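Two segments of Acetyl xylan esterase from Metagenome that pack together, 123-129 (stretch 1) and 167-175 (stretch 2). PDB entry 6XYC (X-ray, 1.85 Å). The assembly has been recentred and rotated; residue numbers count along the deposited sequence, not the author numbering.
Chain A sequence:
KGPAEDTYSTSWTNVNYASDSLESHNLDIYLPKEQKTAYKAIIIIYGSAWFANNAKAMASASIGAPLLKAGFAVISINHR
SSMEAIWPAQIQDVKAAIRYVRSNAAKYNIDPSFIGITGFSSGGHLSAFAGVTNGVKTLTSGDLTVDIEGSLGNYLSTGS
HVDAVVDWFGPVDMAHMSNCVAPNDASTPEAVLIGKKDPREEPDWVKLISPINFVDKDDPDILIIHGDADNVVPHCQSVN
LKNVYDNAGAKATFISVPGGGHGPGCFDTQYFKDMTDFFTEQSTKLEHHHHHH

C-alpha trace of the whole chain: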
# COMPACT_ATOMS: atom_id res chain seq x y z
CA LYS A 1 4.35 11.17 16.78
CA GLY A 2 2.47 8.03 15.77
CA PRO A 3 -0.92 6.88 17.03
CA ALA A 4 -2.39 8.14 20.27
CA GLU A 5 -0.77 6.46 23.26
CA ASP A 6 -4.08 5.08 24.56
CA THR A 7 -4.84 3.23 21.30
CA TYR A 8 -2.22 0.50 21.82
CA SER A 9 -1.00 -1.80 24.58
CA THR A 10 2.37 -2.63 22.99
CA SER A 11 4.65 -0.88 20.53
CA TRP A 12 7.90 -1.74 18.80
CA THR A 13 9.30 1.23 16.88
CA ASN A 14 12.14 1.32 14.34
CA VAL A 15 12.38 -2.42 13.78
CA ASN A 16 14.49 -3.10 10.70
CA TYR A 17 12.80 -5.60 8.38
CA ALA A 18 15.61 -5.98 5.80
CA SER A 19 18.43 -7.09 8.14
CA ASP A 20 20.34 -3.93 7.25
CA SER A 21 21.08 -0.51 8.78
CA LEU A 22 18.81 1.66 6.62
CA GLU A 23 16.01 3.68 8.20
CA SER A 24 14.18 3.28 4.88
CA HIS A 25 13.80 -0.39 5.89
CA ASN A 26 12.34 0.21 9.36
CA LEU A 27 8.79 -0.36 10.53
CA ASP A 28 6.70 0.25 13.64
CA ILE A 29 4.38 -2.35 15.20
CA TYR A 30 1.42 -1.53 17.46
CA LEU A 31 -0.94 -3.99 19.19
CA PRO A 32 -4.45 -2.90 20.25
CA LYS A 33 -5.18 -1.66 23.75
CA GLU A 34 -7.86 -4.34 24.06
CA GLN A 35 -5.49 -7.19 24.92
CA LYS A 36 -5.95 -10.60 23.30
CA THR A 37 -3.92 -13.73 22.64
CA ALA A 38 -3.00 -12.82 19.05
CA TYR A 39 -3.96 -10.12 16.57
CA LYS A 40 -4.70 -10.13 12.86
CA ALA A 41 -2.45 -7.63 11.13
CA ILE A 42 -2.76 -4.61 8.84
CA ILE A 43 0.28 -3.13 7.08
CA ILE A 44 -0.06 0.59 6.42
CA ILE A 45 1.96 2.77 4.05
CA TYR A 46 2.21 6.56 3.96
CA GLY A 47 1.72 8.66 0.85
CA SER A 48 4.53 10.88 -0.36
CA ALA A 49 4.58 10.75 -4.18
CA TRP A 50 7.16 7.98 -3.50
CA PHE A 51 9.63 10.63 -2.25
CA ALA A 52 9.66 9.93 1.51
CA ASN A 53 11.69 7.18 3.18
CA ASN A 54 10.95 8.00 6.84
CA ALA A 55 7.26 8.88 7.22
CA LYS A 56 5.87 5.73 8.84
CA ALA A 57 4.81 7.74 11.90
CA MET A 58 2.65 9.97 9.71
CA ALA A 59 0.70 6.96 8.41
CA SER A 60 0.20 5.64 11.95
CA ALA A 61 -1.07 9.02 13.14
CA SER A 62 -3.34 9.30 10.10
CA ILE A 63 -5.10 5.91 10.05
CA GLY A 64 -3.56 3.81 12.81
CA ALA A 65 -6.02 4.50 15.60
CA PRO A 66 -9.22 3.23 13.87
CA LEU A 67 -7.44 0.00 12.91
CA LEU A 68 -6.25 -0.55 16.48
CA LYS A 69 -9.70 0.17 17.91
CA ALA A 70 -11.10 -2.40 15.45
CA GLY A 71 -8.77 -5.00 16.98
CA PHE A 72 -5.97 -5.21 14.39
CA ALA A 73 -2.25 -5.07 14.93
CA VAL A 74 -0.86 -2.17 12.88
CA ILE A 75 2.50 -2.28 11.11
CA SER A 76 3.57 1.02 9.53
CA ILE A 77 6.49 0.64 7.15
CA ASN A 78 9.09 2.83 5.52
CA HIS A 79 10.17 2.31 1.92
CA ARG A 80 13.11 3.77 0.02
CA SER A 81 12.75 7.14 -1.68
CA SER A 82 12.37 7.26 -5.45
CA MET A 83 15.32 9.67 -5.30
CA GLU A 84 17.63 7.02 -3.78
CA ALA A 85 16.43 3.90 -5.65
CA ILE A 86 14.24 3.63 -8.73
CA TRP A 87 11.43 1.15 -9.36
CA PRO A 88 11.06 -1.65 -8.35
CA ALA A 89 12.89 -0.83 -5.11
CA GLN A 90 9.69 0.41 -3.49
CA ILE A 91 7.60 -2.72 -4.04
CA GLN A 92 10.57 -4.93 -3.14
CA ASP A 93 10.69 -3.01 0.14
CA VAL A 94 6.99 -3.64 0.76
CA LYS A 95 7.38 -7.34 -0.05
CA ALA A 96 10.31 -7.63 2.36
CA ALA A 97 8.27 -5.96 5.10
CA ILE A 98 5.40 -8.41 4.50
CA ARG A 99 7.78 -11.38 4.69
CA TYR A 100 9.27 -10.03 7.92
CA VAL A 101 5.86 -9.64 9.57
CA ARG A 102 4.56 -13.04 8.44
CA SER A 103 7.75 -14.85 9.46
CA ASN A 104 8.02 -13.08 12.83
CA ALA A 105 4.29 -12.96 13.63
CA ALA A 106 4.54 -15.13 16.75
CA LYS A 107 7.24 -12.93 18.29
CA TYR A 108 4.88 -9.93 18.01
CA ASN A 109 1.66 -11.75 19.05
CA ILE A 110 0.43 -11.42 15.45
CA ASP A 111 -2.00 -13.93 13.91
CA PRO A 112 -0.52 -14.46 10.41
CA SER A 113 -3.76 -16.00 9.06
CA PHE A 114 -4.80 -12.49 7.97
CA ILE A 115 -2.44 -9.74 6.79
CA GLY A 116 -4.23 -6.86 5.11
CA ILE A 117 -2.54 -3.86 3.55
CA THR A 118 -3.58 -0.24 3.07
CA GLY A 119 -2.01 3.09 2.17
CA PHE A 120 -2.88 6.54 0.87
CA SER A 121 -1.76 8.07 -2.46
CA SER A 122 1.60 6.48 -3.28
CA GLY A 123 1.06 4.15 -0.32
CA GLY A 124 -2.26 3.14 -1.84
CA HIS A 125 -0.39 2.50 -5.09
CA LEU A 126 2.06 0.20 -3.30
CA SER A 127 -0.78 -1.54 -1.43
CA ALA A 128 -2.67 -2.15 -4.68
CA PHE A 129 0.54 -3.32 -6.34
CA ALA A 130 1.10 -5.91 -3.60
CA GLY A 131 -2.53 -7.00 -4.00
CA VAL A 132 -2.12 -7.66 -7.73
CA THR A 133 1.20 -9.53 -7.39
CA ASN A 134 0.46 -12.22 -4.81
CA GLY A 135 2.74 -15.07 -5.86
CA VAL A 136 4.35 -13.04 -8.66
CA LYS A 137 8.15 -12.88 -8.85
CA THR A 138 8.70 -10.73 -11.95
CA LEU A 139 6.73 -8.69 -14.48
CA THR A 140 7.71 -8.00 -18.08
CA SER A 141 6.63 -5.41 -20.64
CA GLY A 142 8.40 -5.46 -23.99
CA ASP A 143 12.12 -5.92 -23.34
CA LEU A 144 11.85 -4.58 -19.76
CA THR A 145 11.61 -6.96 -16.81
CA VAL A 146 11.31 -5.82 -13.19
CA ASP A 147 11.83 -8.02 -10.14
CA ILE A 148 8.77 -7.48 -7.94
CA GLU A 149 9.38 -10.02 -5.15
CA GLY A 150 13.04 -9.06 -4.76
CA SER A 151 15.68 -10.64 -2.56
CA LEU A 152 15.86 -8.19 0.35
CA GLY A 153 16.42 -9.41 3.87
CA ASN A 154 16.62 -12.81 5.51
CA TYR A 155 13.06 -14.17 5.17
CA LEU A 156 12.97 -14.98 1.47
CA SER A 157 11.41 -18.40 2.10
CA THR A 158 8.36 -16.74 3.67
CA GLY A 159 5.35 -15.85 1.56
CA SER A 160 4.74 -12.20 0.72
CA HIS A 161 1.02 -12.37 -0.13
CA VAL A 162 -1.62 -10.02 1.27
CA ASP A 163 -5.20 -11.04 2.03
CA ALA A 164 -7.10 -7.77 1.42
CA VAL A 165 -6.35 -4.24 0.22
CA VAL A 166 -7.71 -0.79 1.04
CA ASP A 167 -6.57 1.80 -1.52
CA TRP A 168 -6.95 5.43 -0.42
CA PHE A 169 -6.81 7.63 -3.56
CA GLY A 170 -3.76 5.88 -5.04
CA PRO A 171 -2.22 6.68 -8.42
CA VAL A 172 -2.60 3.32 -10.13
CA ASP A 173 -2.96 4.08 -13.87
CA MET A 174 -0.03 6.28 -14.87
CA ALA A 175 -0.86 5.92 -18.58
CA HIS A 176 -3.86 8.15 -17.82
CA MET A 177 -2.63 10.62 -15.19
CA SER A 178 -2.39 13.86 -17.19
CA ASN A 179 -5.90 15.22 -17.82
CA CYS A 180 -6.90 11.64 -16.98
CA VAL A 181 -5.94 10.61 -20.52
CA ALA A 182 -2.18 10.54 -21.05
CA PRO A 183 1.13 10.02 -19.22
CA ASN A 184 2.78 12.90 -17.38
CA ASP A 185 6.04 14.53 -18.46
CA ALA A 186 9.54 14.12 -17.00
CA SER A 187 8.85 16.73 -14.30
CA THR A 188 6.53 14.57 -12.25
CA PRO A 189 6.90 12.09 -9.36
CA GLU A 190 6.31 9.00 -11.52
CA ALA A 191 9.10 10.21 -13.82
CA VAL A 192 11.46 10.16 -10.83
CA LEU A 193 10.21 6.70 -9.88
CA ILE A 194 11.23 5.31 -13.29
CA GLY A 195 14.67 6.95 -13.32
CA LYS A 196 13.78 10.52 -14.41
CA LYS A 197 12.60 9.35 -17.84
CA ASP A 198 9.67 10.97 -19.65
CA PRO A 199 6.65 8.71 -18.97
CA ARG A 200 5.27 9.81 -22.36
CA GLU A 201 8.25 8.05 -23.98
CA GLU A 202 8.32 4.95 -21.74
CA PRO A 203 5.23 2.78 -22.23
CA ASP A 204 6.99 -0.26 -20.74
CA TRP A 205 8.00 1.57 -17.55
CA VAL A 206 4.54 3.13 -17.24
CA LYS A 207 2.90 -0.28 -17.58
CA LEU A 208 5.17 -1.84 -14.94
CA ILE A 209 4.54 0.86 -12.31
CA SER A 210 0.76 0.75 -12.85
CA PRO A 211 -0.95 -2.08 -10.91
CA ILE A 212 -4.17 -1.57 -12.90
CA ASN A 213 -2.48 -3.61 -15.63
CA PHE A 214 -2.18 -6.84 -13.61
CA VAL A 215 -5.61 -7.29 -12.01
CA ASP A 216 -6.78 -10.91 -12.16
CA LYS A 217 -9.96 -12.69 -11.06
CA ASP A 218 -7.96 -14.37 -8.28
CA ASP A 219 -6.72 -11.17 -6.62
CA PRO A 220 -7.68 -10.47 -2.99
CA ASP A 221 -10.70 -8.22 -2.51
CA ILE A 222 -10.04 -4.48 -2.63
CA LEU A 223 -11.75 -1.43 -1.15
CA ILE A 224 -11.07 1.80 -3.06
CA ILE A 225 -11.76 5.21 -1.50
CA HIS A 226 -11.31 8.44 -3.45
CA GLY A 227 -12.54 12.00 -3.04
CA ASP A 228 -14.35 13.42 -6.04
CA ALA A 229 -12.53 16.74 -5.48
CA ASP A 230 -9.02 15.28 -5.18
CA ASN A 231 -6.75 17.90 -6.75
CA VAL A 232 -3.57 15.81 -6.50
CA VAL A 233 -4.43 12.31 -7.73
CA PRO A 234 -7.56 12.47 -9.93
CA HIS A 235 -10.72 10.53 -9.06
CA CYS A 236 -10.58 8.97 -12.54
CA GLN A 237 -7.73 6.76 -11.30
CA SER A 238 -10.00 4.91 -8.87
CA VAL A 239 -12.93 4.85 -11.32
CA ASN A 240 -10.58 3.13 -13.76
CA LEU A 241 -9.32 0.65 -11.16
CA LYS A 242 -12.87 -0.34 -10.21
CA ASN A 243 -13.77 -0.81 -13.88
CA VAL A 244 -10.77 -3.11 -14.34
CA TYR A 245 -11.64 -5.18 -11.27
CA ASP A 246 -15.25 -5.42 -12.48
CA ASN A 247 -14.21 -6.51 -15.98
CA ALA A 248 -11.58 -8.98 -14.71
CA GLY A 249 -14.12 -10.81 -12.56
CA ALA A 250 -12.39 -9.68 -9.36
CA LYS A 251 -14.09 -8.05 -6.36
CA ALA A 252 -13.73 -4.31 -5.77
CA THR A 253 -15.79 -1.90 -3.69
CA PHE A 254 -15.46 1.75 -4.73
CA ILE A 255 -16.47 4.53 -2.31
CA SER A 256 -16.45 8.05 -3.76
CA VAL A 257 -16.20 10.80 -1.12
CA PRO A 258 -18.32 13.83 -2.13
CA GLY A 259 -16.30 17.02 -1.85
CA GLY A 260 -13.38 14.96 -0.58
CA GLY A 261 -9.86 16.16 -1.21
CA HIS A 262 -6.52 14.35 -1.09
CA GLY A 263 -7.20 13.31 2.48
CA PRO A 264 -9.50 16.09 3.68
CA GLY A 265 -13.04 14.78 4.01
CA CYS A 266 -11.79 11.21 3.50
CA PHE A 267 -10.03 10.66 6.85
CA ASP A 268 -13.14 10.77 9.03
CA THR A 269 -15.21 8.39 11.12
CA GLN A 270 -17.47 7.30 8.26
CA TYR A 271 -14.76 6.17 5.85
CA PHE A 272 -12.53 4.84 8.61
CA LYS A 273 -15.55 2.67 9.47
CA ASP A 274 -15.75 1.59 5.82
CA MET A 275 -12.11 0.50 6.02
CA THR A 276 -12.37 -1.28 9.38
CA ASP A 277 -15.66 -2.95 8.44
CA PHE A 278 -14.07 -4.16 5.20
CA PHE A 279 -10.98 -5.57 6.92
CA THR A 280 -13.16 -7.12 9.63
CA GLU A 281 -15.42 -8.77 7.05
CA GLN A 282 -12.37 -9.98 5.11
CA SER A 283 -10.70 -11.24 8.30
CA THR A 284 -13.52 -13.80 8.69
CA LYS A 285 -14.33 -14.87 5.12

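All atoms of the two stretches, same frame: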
# COMPACT_ATOMS: atom_id res chain seq x y z
N GLY A 123 1.20 5.34 -1.15
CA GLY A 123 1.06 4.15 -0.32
C GLY A 123 -0.12 3.28 -0.73
O GLY A 123 -0.09 2.06 -0.57
N GLY A 124 -1.18 3.90 -1.25
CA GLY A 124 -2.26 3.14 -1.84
C GLY A 124 -1.84 2.46 -3.13
O GLY A 124 -2.30 1.35 -3.43
N HIS A 125 -0.98 3.12 -3.91
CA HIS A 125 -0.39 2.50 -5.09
C HIS A 125 0.40 1.25 -4.72
O HIS A 125 0.24 0.20 -5.35
CB HIS A 125 0.50 3.53 -5.79
CG HIS A 125 1.50 2.94 -6.73
ND1 HIS A 125 2.77 2.57 -6.33
CD2 HIS A 125 1.44 2.69 -8.06
CE1 HIS A 125 3.43 2.10 -7.37
NE2 HIS A 125 2.65 2.16 -8.43
N LEU A 126 1.26 1.35 -3.70
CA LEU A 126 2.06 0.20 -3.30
C LEU A 126 1.18 -0.91 -2.72
O LEU A 126 1.43 -2.09 -2.97
CB LEU A 126 3.12 0.64 -2.29
CG LEU A 126 4.17 1.58 -2.89
CD1 LEU A 126 5.06 2.21 -1.85
CD2 LEU A 126 5.02 0.82 -3.94
N SER A 127 0.15 -0.54 -1.97
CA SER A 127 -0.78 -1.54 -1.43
C SER A 127 -1.50 -2.27 -2.56
O SER A 127 -1.58 -3.50 -2.57
CB SER A 127 -1.79 -0.85 -0.50
OG SER A 127 -1.15 -0.35 0.65
N ALA A 128 -2.03 -1.52 -3.53
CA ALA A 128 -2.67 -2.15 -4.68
C ALA A 128 -1.68 -3.00 -5.46
O ALA A 128 -2.04 -4.07 -5.97
CB ALA A 128 -3.30 -1.09 -5.58
N PHE A 129 -0.43 -2.55 -5.57
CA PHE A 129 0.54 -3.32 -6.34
C PHE A 129 0.86 -4.64 -5.65
O PHE A 129 1.03 -5.67 -6.32
CB PHE A 129 1.82 -2.52 -6.56
CG PHE A 129 2.44 -2.78 -7.91
CD1 PHE A 129 3.01 -4.01 -8.19
CD2 PHE A 129 2.44 -1.80 -8.88
CE1 PHE A 129 3.58 -4.26 -9.42
CE2 PHE A 129 3.01 -2.04 -10.12
CZ PHE A 129 3.58 -3.27 -10.39
N ASP A 167 -7.32 0.85 -0.70
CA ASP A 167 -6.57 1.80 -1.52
C ASP A 167 -7.20 3.17 -1.33
O ASP A 167 -8.31 3.43 -1.81
CB ASP A 167 -6.59 1.35 -2.98
CG ASP A 167 -6.27 2.46 -3.95
OD1 ASP A 167 -5.61 3.44 -3.57
OD2 ASP A 167 -6.68 2.33 -5.12
N TRP A 168 -6.50 4.05 -0.61
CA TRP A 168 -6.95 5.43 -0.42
C TRP A 168 -6.33 6.29 -1.52
O TRP A 168 -5.14 6.58 -1.50
CB TRP A 168 -6.55 5.98 0.95
CG TRP A 168 -7.13 5.33 2.17
CD1 TRP A 168 -6.63 4.24 2.82
CD2 TRP A 168 -8.28 5.75 2.91
NE1 TRP A 168 -7.40 3.95 3.92
CE2 TRP A 168 -8.43 4.86 4.00
CE3 TRP A 168 -9.21 6.79 2.77
CZ2 TRP A 168 -9.47 4.97 4.92
CZ3 TRP A 168 -10.24 6.90 3.69
CH2 TRP A 168 -10.35 6.00 4.75
N PHE A 169 -7.16 6.71 -2.47
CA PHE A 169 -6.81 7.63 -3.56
C PHE A 169 -5.38 7.43 -4.09
O PHE A 169 -4.59 8.37 -4.19
CB PHE A 169 -7.04 9.11 -3.16
CG PHE A 169 -6.55 9.49 -1.76
CD1 PHE A 169 -7.43 9.52 -0.68
CD2 PHE A 169 -5.24 9.89 -1.54
CE1 PHE A 169 -7.00 9.88 0.59
CE2 PHE A 169 -4.80 10.24 -0.27
CZ PHE A 169 -5.69 10.24 0.79
N GLY A 170 -5.07 6.20 -4.50
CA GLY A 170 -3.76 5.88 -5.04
C GLY A 170 -3.66 6.11 -6.53
O GLY A 170 -4.62 5.88 -7.29
N PRO A 171 -2.51 6.61 -6.99
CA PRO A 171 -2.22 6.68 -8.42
C PRO A 171 -1.87 5.29 -8.94
O PRO A 171 -0.82 4.73 -8.58
CB PRO A 171 -1.04 7.64 -8.51
CG PRO A 171 -0.31 7.43 -7.23
CD PRO A 171 -1.36 7.10 -6.18
N VAL A 172 -2.72 4.73 -9.79
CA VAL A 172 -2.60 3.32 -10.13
C VAL A 172 -2.59 3.08 -11.64
O VAL A 172 -2.42 1.95 -12.10
CB VAL A 172 -3.75 2.51 -9.50
CG1 VAL A 172 -3.70 2.57 -7.98
CG2 VAL A 172 -5.12 3.02 -10.01
N ASP A 173 -2.77 4.16 -12.42
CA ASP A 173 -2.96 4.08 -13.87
C ASP A 173 -2.19 5.25 -14.48
O ASP A 173 -2.75 6.25 -14.94
CB ASP A 173 -4.45 4.11 -14.23
CG ASP A 173 -4.71 3.96 -15.71
OD1 ASP A 173 -3.83 3.46 -16.44
OD2 ASP A 173 -5.81 4.33 -16.16
N MET A 174 -0.86 5.15 -14.48
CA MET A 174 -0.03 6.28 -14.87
C MET A 174 -0.06 6.54 -16.37
O MET A 174 0.40 7.61 -16.80
CB MET A 174 1.41 6.07 -14.40
CG MET A 174 1.72 6.78 -13.10
SD MET A 174 0.64 6.31 -11.72
CE MET A 174 1.30 4.69 -11.30
N ALA A 175 -0.61 5.62 -17.17
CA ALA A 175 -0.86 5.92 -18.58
C ALA A 175 -1.91 7.01 -18.75
O ALA A 175 -1.98 7.64 -19.81
CB ALA A 175 -1.30 4.65 -19.32

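Residues 123-129 lie within a helix that begins before the stretch and continues beyond it, whereas 167-175 starts as the end of a strand and then runs as an irregular segment past the helix. No hydrogen bond joins the two, so the contact rests on close packing of largely buried residues, with 282 Å² covered in total.

Gly 123 hardly touches the second stretch; Gly 123 O accepts the usual helical bond from Ser 127 N (3.0 Å) and a second from Ser 127 OG (2.9 Å), so the serine hydroxyl is spent within its own turn. The nearest CA atoms across the stretches are Gly 124 CA and Gly 170 CA, 4.5 Å apart; His 125 N comes nearer still, 4.1 Å from Gly 170 CA. Both glycines lack side chains. An ideal CB on Gly 124 would sit 2.7 Å from Asp 167 OD1, and one on Gly 170 would lie 2.9 Å from His 125 N; both are clashes. Asp 167 OD1, 3.8 Å from Gly 124 CA, also accepts a weak hydrogen bond from Gly 170 N (3.0 Å, 129° at the hydrogen), which ties the strand end to the turn beside the helix.

His 125 loses the most surface to the contact. With chi1 t and chi2 at -90°, His 125 CD2 lies 3.1 Å from Pro 171 O, which approaches the ring edge near its plane. Pro 171 O is buried by the contact and has no hydrogen-bonding partner in the model; the approach of His 125 CD2 is a close contact, not a hydrogen bond. His 125 CB packs 4.0 Å from Pro 171 CD, and Met 174 CE reaches within 3.8 Å of His 125 CD2. The ring's NE2 is hydrogen-bonded elsewhere in the structure.

Leu 126 stays out of reach. One turn beyond Gly 124, Ala 128 directs CB toward the second stretch and meets Val 172 CG1 at 4.4 Å, a loose apolar contact.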